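Local coordinates for 462aa long hypothetical selenium-binding protein (Sulfolobus tokodaii, PDB 2ECE) that is of unknown function but, as a beta-propeller of the selenium-binding protein family, may bind selenium, at residues Leu33-Gly36 with Ala42-Ile45; Asn70-His75 with Ser400-Trp405; Ser338-Gly343 with Asn407-Glu412; Gln446-Leu449 with Ala454-Asp457. All blocks are in the same frame, centred on the assembly; numbering follows the deposited sequence.

Interaction 1 (Leu33-Gly36 with Ala42-Ile45)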
loop_
_atom_site.group_PDB
_atom_site.type_symbol
_atom_site.label_atom_id
_atom_site.label_comp_id
_atom_site.label_asym_id
_atom_site.label_seq_id
_atom_site.Cartn_x
_atom_site.Cartn_y
_atom_site.Cartn_z
ATOM N N LEU A 33 -8.445 -11.005 4.800
ATOM C CA LEU A 33 -9.238 -10.754 5.991
ATOM C C LEU A 33 -10.706 -11.179 5.921
ATOM O O LEU A 33 -11.310 -11.224 4.850
ATOM C CB LEU A 33 -9.184 -9.263 6.329
ATOM C CG LEU A 33 -9.680 -8.335 5.205
ATOM C CD1 LEU A 33 -10.226 -7.053 5.802
ATOM C CD2 LEU A 33 -8.540 -8.040 4.232
ATOM N N TYR A 34 -11.260 -11.490 7.088
ATOM C CA TYR A 34 -12.667 -11.849 7.225
ATOM C C TYR A 34 -13.312 -10.703 8.004
ATOM O O TYR A 34 -14.533 -10.648 8.172
ATOM C CB TYR A 34 -12.820 -13.168 7.987
ATOM C CG TYR A 34 -12.643 -14.394 7.116
ATOM C CD1 TYR A 34 -13.547 -14.680 6.089
ATOM C CD2 TYR A 34 -11.573 -15.267 7.309
ATOM C CE1 TYR A 34 -13.387 -15.805 5.278
ATOM C CE2 TYR A 34 -11.406 -16.394 6.503
ATOM C CZ TYR A 34 -12.315 -16.654 5.495
ATOM O OH TYR A 34 -12.163 -17.766 4.705
ATOM N N THR A 35 -12.471 -9.786 8.477
ATOM C CA THR A 35 -12.937 -8.625 9.224
ATOM C C THR A 35 -13.857 -7.813 8.315
ATOM O O THR A 35 -13.463 -7.410 7.220
ATOM C CB THR A 35 -11.755 -7.729 9.668
ATOM O OG1 THR A 35 -10.833 -8.495 10.450
ATOM C CG2 THR A 35 -12.255 -6.574 10.507
ATOM N N GLY A 36 -15.092 -7.592 8.757
ATOM C CA GLY A 36 -16.034 -6.827 7.958
ATOM C C GLY A 36 -16.940 -7.670 7.069
ATOM O O GLY A 36 -17.858 -7.146 6.431
ATOM N N ALA A 42 -10.483 -15.825 11.830
ATOM C CA ALA A 42 -9.305 -14.969 11.859
ATOM C C ALA A 42 -8.831 -14.581 10.463
ATOM O O ALA A 42 -9.096 -15.281 9.482
ATOM C CB ALA A 42 -8.176 -15.668 12.607
ATOM N N ASP A 43 -8.144 -13.448 10.375
ATOM C CA ASP A 43 -7.590 -13.008 9.104
ATOM C C ASP A 43 -6.404 -13.949 8.883
ATOM O O ASP A 43 -6.076 -14.742 9.769
ATOM C CB ASP A 43 -7.137 -11.546 9.200
ATOM C CG ASP A 43 -8.301 -10.592 9.427
ATOM O OD1 ASP A 43 -9.466 -11.037 9.310
ATOM O OD2 ASP A 43 -8.059 -9.397 9.706
ATOM N N PHE A 44 -5.765 -13.874 7.721
ATOM C CA PHE A 44 -4.652 -14.769 7.427
ATOM C C PHE A 44 -3.793 -14.278 6.274
ATOM O O PHE A 44 -4.192 -13.403 5.508
ATOM C CB PHE A 44 -5.186 -16.164 7.067
ATOM C CG PHE A 44 -6.099 -16.169 5.860
ATOM C CD1 PHE A 44 -5.606 -16.483 4.592
ATOM C CD2 PHE A 44 -7.455 -15.858 5.994
ATOM C CE1 PHE A 44 -6.448 -16.493 3.474
ATOM C CE2 PHE A 44 -8.304 -15.863 4.887
ATOM C CZ PHE A 44 -7.798 -16.184 3.616
ATOM N N ILE A 45 -2.605 -14.859 6.164
ATOM C CA ILE A 45 -1.689 -14.538 5.078
ATOM C C ILE A 45 -1.794 -15.719 4.129
ATOM O O ILE A 45 -1.588 -16.868 4.529
ATOM C CB ILE A 45 -0.223 -14.428 5.554
ATOM C CG1 ILE A 45 -0.014 -13.117 6.319
ATOM C CG2 ILE A 45 0.722 -14.504 4.343
ATOM C CD1 ILE A 45 -0.050 -11.874 5.439
#

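Interaction 2 (Asn70-His75 with Ser400-Trp405)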
loop_
_atom_site.group_PDB
_atom_site.type_symbol
_atom_site.label_atom_id
_atom_site.label_comp_id
_atom_site.label_asym_id
_atom_site.label_seq_id
_atom_site.Cartn_x
_atom_site.Cartn_y
_atom_site.Cartn_z
ATOM N N ASN A 70 -10.531 -10.454 13.900
ATOM C CA ASN A 70 -10.639 -9.012 13.668
ATOM C C ASN A 70 -9.365 -8.162 13.757
ATOM O O ASN A 70 -9.414 -7.025 14.219
ATOM C CB ASN A 70 -11.709 -8.402 14.583
ATOM C CG ASN A 70 -13.105 -8.892 14.249
ATOM O OD1 ASN A 70 -13.472 -9.020 13.077
ATOM N ND2 ASN A 70 -13.896 -9.159 15.278
ATOM N N ASP A 71 -8.231 -8.697 13.307
ATOM C CA ASP A 71 -6.976 -7.937 13.314
ATOM C C ASP A 71 -7.077 -6.830 12.267
ATOM O O ASP A 71 -6.564 -5.728 12.461
ATOM C CB ASP A 71 -5.781 -8.828 12.923
ATOM C CG ASP A 71 -5.229 -9.648 14.088
ATOM O OD1 ASP A 71 -4.805 -9.059 15.108
ATOM O OD2 ASP A 71 -5.198 -10.889 13.972
ATOM N N GLU A 72 -7.770 -7.163 11.178
ATOM C CA GLU A 72 -7.958 -6.338 9.983
ATOM C C GLU A 72 -6.586 -6.212 9.339
ATOM O O GLU A 72 -5.907 -5.193 9.476
ATOM C CB GLU A 72 -8.545 -4.946 10.276
ATOM C CG GLU A 72 -8.604 -3.989 9.036
ATOM C CD GLU A 72 -10.014 -3.757 8.453
ATOM O OE1 GLU A 72 -10.980 -3.607 9.232
ATOM O OE2 GLU A 72 -10.154 -3.697 7.209
ATOM N N LEU A 73 -6.163 -7.283 8.671
ATOM C CA LEU A 73 -4.881 -7.268 7.975
ATOM C C LEU A 73 -5.039 -6.266 6.856
ATOM O O LEU A 73 -6.165 -6.024 6.384
ATOM C CB LEU A 73 -4.532 -8.643 7.396
ATOM C CG LEU A 73 -4.145 -9.733 8.405
ATOM C CD1 LEU A 73 -3.348 -10.822 7.706
ATOM C CD2 LEU A 73 -3.304 -9.132 9.522
ATOM N N HIS A 74 -3.949 -5.586 6.526
ATOM C CA HIS A 74 -4.020 -4.594 5.458
ATOM C C HIS A 74 -2.689 -4.533 4.675
ATOM O O HIS A 74 -2.480 -5.250 3.701
ATOM C CB HIS A 74 -4.281 -3.302 6.189
ATOM C CG HIS A 74 -4.706 -2.149 5.343
ATOM N ND1 HIS A 74 -6.028 -1.900 5.048
ATOM C CD2 HIS A 74 -4.007 -1.099 4.853
ATOM C CE1 HIS A 74 -6.126 -0.744 4.415
ATOM N NE2 HIS A 74 -4.914 -0.238 4.282
ATOM N N HIS A 75 -1.721 -3.889 5.306
ATOM C CA HIS A 75 -0.399 -3.698 4.706
ATOM C C HIS A 75 0.594 -4.474 5.564
ATOM O O HIS A 75 0.361 -4.672 6.756
ATOM C CB HIS A 75 0.013 -2.203 4.696
ATOM C CG HIS A 75 -0.516 -1.417 3.529
ATOM N ND1 HIS A 75 -1.596 -1.827 2.777
ATOM C CD2 HIS A 75 -0.122 -0.229 3.003
ATOM C CE1 HIS A 75 -1.844 -0.930 1.838
ATOM N NE2 HIS A 75 -0.964 0.049 1.953
ATOM N N SER A 400 -9.910 -5.210 -1.942
ATOM C CA SER A 400 -10.471 -4.669 -0.716
ATOM C C SER A 400 -9.715 -3.435 -0.224
ATOM O O SER A 400 -8.494 -3.372 -0.321
ATOM C CB SER A 400 -10.471 -5.747 0.366
ATOM O OG SER A 400 -10.889 -5.206 1.602
ATOM N N LEU A 401 -10.453 -2.464 0.315
ATOM C CA LEU A 401 -9.861 -1.231 0.823
ATOM C C LEU A 401 -9.819 -1.234 2.351
ATOM O O LEU A 401 -8.760 -1.088 2.961
ATOM C CB LEU A 401 -10.664 -0.011 0.338
ATOM C CG LEU A 401 -10.208 1.368 0.842
ATOM C CD1 LEU A 401 -8.799 1.660 0.338
ATOM C CD2 LEU A 401 -11.176 2.448 0.368
ATOM N N TYR A 402 -10.990 -1.392 2.958
ATOM C CA TYR A 402 -11.122 -1.415 4.410
ATOM C C TYR A 402 -12.508 -1.985 4.760
ATOM O O TYR A 402 -13.521 -1.576 4.193
ATOM C CB TYR A 402 -10.943 0.006 4.975
ATOM C CG TYR A 402 -10.899 0.065 6.490
ATOM C CD1 TYR A 402 -12.076 0.135 7.240
ATOM C CD2 TYR A 402 -9.686 -0.010 7.177
ATOM C CE1 TYR A 402 -12.044 0.124 8.641
ATOM C CE2 TYR A 402 -9.644 -0.021 8.572
ATOM C CZ TYR A 402 -10.827 0.046 9.296
ATOM O OH TYR A 402 -10.795 0.031 10.674
ATOM N N SER A 403 -12.533 -2.940 5.683
ATOM C CA SER A 403 -13.762 -3.613 6.110
ATOM C C SER A 403 -15.059 -2.814 5.977
ATOM O O SER A 403 -15.923 -3.160 5.180
ATOM C CB SER A 403 -13.611 -4.094 7.557
ATOM O OG SER A 403 -13.379 -3.004 8.431
ATOM N N THR A 404 -15.190 -1.745 6.753
ATOM C CA THR A 404 -16.403 -0.940 6.723
ATOM C C THR A 404 -16.585 -0.070 5.488
ATOM O O THR A 404 -17.717 0.238 5.114
ATOM C CB THR A 404 -16.510 -0.071 7.986
ATOM O OG1 THR A 404 -15.284 0.638 8.192
ATOM C CG2 THR A 404 -16.795 -0.950 9.197
ATOM N N TRP A 405 -15.488 0.328 4.850
ATOM C CA TRP A 405 -15.604 1.139 3.646
ATOM C C TRP A 405 -16.052 0.251 2.482
ATOM O O TRP A 405 -16.825 0.688 1.624
ATOM C CB TRP A 405 -14.269 1.837 3.327
ATOM C CG TRP A 405 -13.925 2.929 4.310
ATOM C CD1 TRP A 405 -14.046 2.872 5.673
ATOM C CD2 TRP A 405 -13.422 4.239 4.007
ATOM N NE1 TRP A 405 -13.657 4.064 6.233
ATOM C CE2 TRP A 405 -13.270 4.920 5.237
ATOM C CE3 TRP A 405 -13.088 4.904 2.818
ATOM C CZ2 TRP A 405 -12.793 6.239 5.313
ATOM C CZ3 TRP A 405 -12.612 6.221 2.896
ATOM C CH2 TRP A 405 -12.473 6.870 4.138
#

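Interaction 3 (Ser338-Gly343 with Asn407-Glu412)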
loop_
_atom_site.group_PDB
_atom_site.type_symbol
_atom_site.label_atom_id
_atom_site.label_comp_id
_atom_site.label_asym_id
_atom_site.label_seq_id
_atom_site.Cartn_x
_atom_site.Cartn_y
_atom_site.Cartn_z
ATOM N N SER A 338 -4.932 2.510 -9.397
ATOM C CA SER A 338 -6.116 1.678 -9.337
ATOM C C SER A 338 -7.259 2.667 -9.127
ATOM O O SER A 338 -7.089 3.694 -8.466
ATOM C CB SER A 338 -6.037 0.695 -8.166
ATOM O OG SER A 338 -6.006 1.377 -6.920
ATOM N N LEU A 339 -8.407 2.385 -9.731
ATOM C CA LEU A 339 -9.576 3.237 -9.568
ATOM C C LEU A 339 -10.593 2.320 -8.918
ATOM O O LEU A 339 -11.280 1.554 -9.590
ATOM C CB LEU A 339 -10.099 3.748 -10.917
ATOM C CG LEU A 339 -9.456 5.002 -11.522
ATOM C CD1 LEU A 339 -8.052 4.687 -12.018
ATOM C CD2 LEU A 339 -10.322 5.506 -12.678
ATOM N N TRP A 340 -10.660 2.399 -7.596
ATOM C CA TRP A 340 -11.546 1.564 -6.806
ATOM C C TRP A 340 -13.022 1.916 -6.957
ATOM O O TRP A 340 -13.887 1.126 -6.592
ATOM C CB TRP A 340 -11.136 1.661 -5.340
ATOM C CG TRP A 340 -11.728 0.603 -4.481
ATOM C CD1 TRP A 340 -11.500 -0.743 -4.558
ATOM C CD2 TRP A 340 -12.602 0.801 -3.365
ATOM N NE1 TRP A 340 -12.175 -1.397 -3.547
ATOM C CE2 TRP A 340 -12.862 -0.472 -2.805
ATOM C CE3 TRP A 340 -13.197 1.931 -2.786
ATOM C CZ2 TRP A 340 -13.679 -0.643 -1.689
ATOM C CZ3 TRP A 340 -14.014 1.757 -1.670
ATOM C CH2 TRP A 340 -14.247 0.480 -1.140
ATOM N N GLY A 341 -13.308 3.102 -7.486
ATOM C CA GLY A 341 -14.691 3.502 -7.671
ATOM C C GLY A 341 -15.176 3.103 -9.050
ATOM O O GLY A 341 -16.078 2.282 -9.197
ATOM N N ILE A 342 -14.549 3.676 -10.073
ATOM C CA ILE A 342 -14.920 3.382 -11.448
ATOM C C ILE A 342 -14.639 1.933 -11.865
ATOM O O ILE A 342 -15.452 1.318 -12.562
ATOM C CB ILE A 342 -14.217 4.372 -12.401
ATOM C CG1 ILE A 342 -14.917 5.731 -12.298
ATOM C CG2 ILE A 342 -14.218 3.832 -13.831
ATOM C CD1 ILE A 342 -14.136 6.879 -12.869
ATOM N N GLY A 343 -13.499 1.389 -11.438
ATOM C CA GLY A 343 -13.157 0.015 -11.773
ATOM C C GLY A 343 -12.069 -0.143 -12.822
ATOM O O GLY A 343 -12.276 -0.792 -13.852
ATOM N N ASN A 407 -18.014 -2.226 2.633
ATOM C CA ASN A 407 -19.440 -2.388 2.852
ATOM C C ASN A 407 -20.294 -1.190 2.453
ATOM O O ASN A 407 -21.491 -1.340 2.218
ATOM C CB ASN A 407 -19.690 -2.758 4.315
ATOM C CG ASN A 407 -19.083 -4.106 4.681
ATOM O OD1 ASN A 407 -18.670 -4.874 3.803
ATOM N ND2 ASN A 407 -19.030 -4.404 5.979
ATOM N N GLN A 408 -19.690 -0.012 2.359
ATOM C CA GLN A 408 -20.438 1.179 1.968
ATOM C C GLN A 408 -20.492 1.343 0.457
ATOM O O GLN A 408 -21.543 1.661 -0.104
ATOM C CB GLN A 408 -19.809 2.433 2.561
ATOM C CG GLN A 408 -19.915 2.548 4.056
ATOM C CD GLN A 408 -19.214 3.784 4.561
ATOM O OE1 GLN A 408 -17.985 3.867 4.533
ATOM N NE2 GLN A 408 -19.988 4.765 5.010
ATOM N N PHE A 409 -19.353 1.139 -0.199
ATOM C CA PHE A 409 -19.287 1.282 -1.646
ATOM C C PHE A 409 -19.670 0.033 -2.432
ATOM O O PHE A 409 -20.045 0.122 -3.600
ATOM C CB PHE A 409 -17.898 1.771 -2.067
ATOM C CG PHE A 409 -17.622 3.200 -1.675
ATOM C CD1 PHE A 409 -17.098 3.508 -0.419
ATOM C CD2 PHE A 409 -17.930 4.240 -2.550
ATOM C CE1 PHE A 409 -16.885 4.837 -0.040
ATOM C CE2 PHE A 409 -17.722 5.572 -2.184
ATOM C CZ PHE A 409 -17.197 5.872 -0.925
ATOM N N TYR A 410 -19.563 -1.128 -1.793
ATOM C CA TYR A 410 -19.925 -2.402 -2.415
ATOM C C TYR A 410 -20.707 -3.148 -1.340
ATOM O O TYR A 410 -20.254 -4.161 -0.806
ATOM C CB TYR A 410 -18.664 -3.175 -2.829
ATOM C CG TYR A 410 -17.912 -2.499 -3.960
ATOM C CD1 TYR A 410 -18.356 -2.602 -5.281
ATOM C CD2 TYR A 410 -16.817 -1.678 -3.699
ATOM C CE1 TYR A 410 -17.735 -1.895 -6.306
ATOM C CE2 TYR A 410 -16.188 -0.966 -4.719
ATOM C CZ TYR A 410 -16.655 -1.075 -6.017
ATOM O OH TYR A 410 -16.066 -0.335 -7.016
ATOM N N PRO A 411 -21.910 -2.642 -1.012
ATOM C CA PRO A 411 -22.804 -3.204 0.003
ATOM C C PRO A 411 -23.289 -4.626 -0.235
ATOM O O PRO A 411 -23.696 -5.302 0.705
ATOM C CB PRO A 411 -23.947 -2.194 0.038
ATOM C CG PRO A 411 -24.037 -1.773 -1.386
ATOM C CD PRO A 411 -22.581 -1.545 -1.736
ATOM N N GLU A 412 -23.245 -5.089 -1.478
ATOM C CA GLU A 412 -23.694 -6.442 -1.772
ATOM C C GLU A 412 -22.744 -7.493 -1.204
ATOM O O GLU A 412 -23.078 -8.675 -1.149
ATOM C CB GLU A 412 -23.859 -6.627 -3.281
ATOM C CG GLU A 412 -24.905 -5.697 -3.890
ATOM C CD GLU A 412 -25.164 -5.984 -5.356
ATOM O OE1 GLU A 412 -25.349 -7.173 -5.700
ATOM O OE2 GLU A 412 -25.196 -5.026 -6.161
#

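Interaction 4 (Gln446-Leu449 with Ala454-Asp457)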
loop_
_atom_site.group_PDB
_atom_site.type_symbol
_atom_site.label_atom_id
_atom_site.label_comp_id
_atom_site.label_asym_id
_atom_site.label_seq_id
_atom_site.Cartn_x
_atom_site.Cartn_y
_atom_site.Cartn_z
ATOM N N GLN A 446 -2.879 -6.130 0.609
ATOM C CA GLN A 446 -1.520 -6.024 0.075
ATOM C C GLN A 446 -0.860 -7.328 -0.342
ATOM O O GLN A 446 -1.063 -8.376 0.266
ATOM C CB GLN A 446 -0.605 -5.287 1.052
ATOM C CG GLN A 446 0.737 -4.906 0.419
ATOM C CD GLN A 446 1.425 -3.788 1.158
ATOM O OE1 GLN A 446 1.628 -3.862 2.375
ATOM N NE2 GLN A 446 1.796 -2.741 0.432
ATOM N N VAL A 447 -0.062 -7.239 -1.397
ATOM C CA VAL A 447 0.654 -8.386 -1.933
ATOM C C VAL A 447 2.156 -8.148 -1.841
ATOM O O VAL A 447 2.636 -7.068 -2.174
ATOM C CB VAL A 447 0.271 -8.617 -3.422
ATOM C CG1 VAL A 447 1.136 -9.706 -4.036
ATOM C CG2 VAL A 447 -1.198 -9.003 -3.519
ATOM N N ARG A 448 2.892 -9.149 -1.369
ATOM C CA ARG A 448 4.346 -9.054 -1.292
ATOM C C ARG A 448 4.904 -10.246 -2.056
ATOM O O ARG A 448 4.608 -11.396 -1.730
ATOM C CB ARG A 448 4.852 -9.079 0.161
ATOM C CG ARG A 448 5.367 -7.715 0.657
ATOM C CD ARG A 448 4.213 -6.749 0.938
ATOM N NE ARG A 448 4.630 -5.351 1.073
ATOM C CZ ARG A 448 4.921 -4.551 0.051
ATOM N NH1 ARG A 448 4.845 -5.004 -1.195
ATOM N NH2 ARG A 448 5.277 -3.294 0.272
ATOM N N LEU A 449 5.705 -9.970 -3.077
ATOM C CA LEU A 449 6.282 -11.034 -3.888
ATOM C C LEU A 449 7.588 -11.556 -3.290
ATOM O O LEU A 449 8.424 -10.779 -2.823
ATOM C CB LEU A 449 6.527 -10.521 -5.310
ATOM C CG LEU A 449 5.320 -9.869 -5.998
ATOM C CD1 LEU A 449 5.742 -9.304 -7.354
ATOM C CD2 LEU A 449 4.200 -10.898 -6.159
ATOM N N ALA A 454 8.105 -3.963 -6.278
ATOM C CA ALA A 454 8.213 -2.528 -6.502
ATOM C C ALA A 454 7.863 -1.595 -5.336
ATOM O O ALA A 454 8.086 -0.385 -5.439
ATOM C CB ALA A 454 7.384 -2.147 -7.724
ATOM N N SER A 455 7.317 -2.121 -4.241
ATOM C CA SER A 455 6.969 -1.254 -3.114
ATOM C C SER A 455 7.501 -1.774 -1.785
ATOM O O SER A 455 7.213 -1.212 -0.729
ATOM C CB SER A 455 5.448 -1.082 -3.011
ATOM O OG SER A 455 4.832 -2.222 -2.432
ATOM N N SER A 456 8.295 -2.833 -1.845
ATOM C CA SER A 456 8.841 -3.440 -0.640
ATOM C C SER A 456 10.257 -2.998 -0.290
ATOM O O SER A 456 10.640 -3.042 0.878
ATOM C CB SER A 456 8.843 -4.960 -0.787
ATOM O OG SER A 456 9.781 -5.356 -1.774
ATOM N N ASP A 457 11.023 -2.581 -1.301
ATOM C CA ASP A 457 12.420 -2.186 -1.119
ATOM C C ASP A 457 12.773 -0.774 -1.566
ATOM O O ASP A 457 12.183 -0.238 -2.498
ATOM C CB ASP A 457 13.341 -3.129 -1.904
ATOM C CG ASP A 457 13.364 -4.534 -1.357
ATOM O OD1 ASP A 457 12.277 -5.093 -1.102
ATOM O OD2 ASP A 457 14.474 -5.080 -1.200
HETATM O O HOH W 1 2.238 -1.164 -1.752
#

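Interaction 1 (Leu33-Gly36 with Ala42-Ile45)
Asp43 reaches across to Tyr34 and Thr35 with both carboxylate oxygens, tying together the two ends of the loop that links strands 27-33 and 44-49. These strands are antiparallel neighbours in a four-stranded blade of the beta-propeller. The backbone N-H of Tyr34 meets Asp43 OD1 at 2.9 Å and nearly straight, at 166°, coming from above the carboxylate plane. A weaker bond runs to the same oxygen from Thr35 N, at 3.4 Å. The hydroxyl Thr35 OG1 donates to the syn lone pair of Asp43 OD2 at 3.0 Å, its side chain crossing that of Asp43 at about a right angle. Asp43 CG stands anti to its own carbonyl carbon (chi1 -65°), which turns the carboxylate into the bend of the loop. Replaced by alanine, Asp43 would lose its carboxylate, and the N-H of Tyr34 and the hydroxyl of Thr35 would probably be left without their mate. On the other flank the rings of Tyr34 and Phe44 lie obliquely, planes 43° apart, with CE2 of Tyr34 3.5 Å from CE2 of Phe44. The carbonyl oxygen of Ala42 sits at the edge of the Tyr34 ring, 3.3 Å from its CD2. One layer out, the carboxylate joins this loop to the one leading into strand 77-78, where Asp43 OD2 accepts a second hydrogen bond, from the backbone N-H of Leu73.

Interaction 2 (Asn70-His75 with Ser400-Trp405)
Glu72 extends from the loop before strand 77-78 toward Tyr402 and Ser403, in the segment that leads into helix 403-409. The contact thus brings together loops of two separate beta-propeller blades, one between strands 60-65 and 77-78, the other between strands 394-398 and 417-423. Its CB points at that segment, and with CG turned opposite to the backbone N (chi1 173°) the chain sets out across the gap. CG passes above the rim of the Tyr402 ring, 4.1 Å from its CE2. A bend at the second torsion then lays the carboxylate flat on the same aromatic face, the two planes only 6° apart, with CD 3.8 Å from Tyr402 CE2. At the tip the two oxygens part company. OE1 takes the hydroxyl proton of Ser403 OG at 2.6 Å, while OE2 receives the backbone N-H of Ser403 at 2.9 Å and 170°; both bonds use syn lone pairs. OE1 also forms a salt bridge with Arg104. Further along the loop, the CE1 edge of the His74 imidazole lies 3.0 Å from the carbonyl oxygen of Leu401. Chemically, a buried carboxylate is satisfied here by a hydroxyl, an amide and a guanidinium, and the paired bonds to one serine, together with the ring beneath, fix its rotation.

Interaction 3 (Ser338-Gly343 with Asn407-Glu412)
Tyr410 OH donates to the carbonyl oxygen of Trp340 at 2.7 Å, the one hydrogen bond between these segments. It arrives at a C=O...donor angle of 152°, tilted somewhat from the carbonyl plane. The same residue pair meets a second time through its rings, and in this double grip one tyrosine serves as hydrogen-bond donor through its hydroxyl and as packing partner through its ring edge. The Tyr410 ring turns that edge to one face of the indole in an edge-to-face pair, the planes 71° apart, with CE2 of Tyr410 3.9 Å from CE2 of Trp340. Phe409 completes an aromatic cluster from a different direction: the far rim of the indole points at its ring in an offset edge-to-face contact, Trp340 CZ3 lying 3.8 Å from Phe409 CD1. Trp340 can serve both because its CG is swung opposite the backbone N (chi1 -165°), carrying the indole out from the chain to the adjoining residues. The pyrrole end is held as well, since NE1 donates to the carbonyl oxygen of Asn399. Trp340 follows strand 334-339 of one propeller blade, whereas Phe409 ends helix 403-409 and Tyr410 comes directly after it, within the connection between strands 394-398 and 417-423 of the next blade. Tyr410 also packs on Ile367 and Ala382. Through Trp340 the cluster joins the two blades beside that helix.

Interaction 4 (Gln446-Leu449 with Ala454-Asp457)
Arg448 leaves its strand at an unusual first torsion, chi1 -108°, well away from a staggered position, and then bends at chi2, which swings its guanidinium round to Ser455. There the group grips end-on with two nitrogens, both on the one hydroxyl oxygen: NH2 lies 2.9 Å and NH1 3.0 Å from Ser455 OG. Neither bond is straight, the N-H...O angles being 141° and 136°, as expected when a single oxygen sits in the fork between two N-H groups. A weak bond from NH2 to the Ser455 carbonyl adds to the grip. One face of the guanidinium is covered by Ser456 CB, 4.0 Å from Arg448 NH1, and the opposite face by the amide nitrogen of Gln446, whose OE1 is held by Phe76 N. Strand 443-449, which carries Arg448, comes from the C-terminal part of the chain and completes a sheet otherwise made of strands 27-33, 44-49 and 60-65, the velcro-like ring closure known from beta-propellers. Arg448 therefore ties the closing strand to the loop that follows it. Its NE donates to the carbonyl of Phe76, and NH1 forms a salt bridge with Asp453. A leucine in its place would probably leave Asp453 without its positive partner and the Ser455 hydroxyl short of two donors. Ser455 OG is hydrogen-bonded to Glu387 too, and it accepts from a water at 2.9 Å that is weakly held by Gln446 NE2. Beyond it, Ser456 OG donates to Asp457 OD1 at 2.6 Å, while Asp457 OD2 forms a salt bridge with Arg95.

How the interactions relate
Interactions 1 and 2 are the closest neighbours, with centres about 8 Å apart; besides sharing the Asp43 to Leu73 bond, they touch where Thr35 O lies 3.3 Å from Ser403 CB. Interaction 1 also reaches interaction 3, through Gly36 O and Asn407 ND2 at 3.0 Å. Helix 403-409 takes part in both interactions 2 and 3, whose apolar side chains meet at Leu401 CD2 and Trp340 CZ3, 3.6 Å apart. Interaction 4 shares a sheet with interaction 1 without touching it, and joins interaction 2 by a backbone bond, His74 O to Gln446 N at 3.2 Å. Interactions 3 and 4 stay apart, their centres about 23 Å from each other.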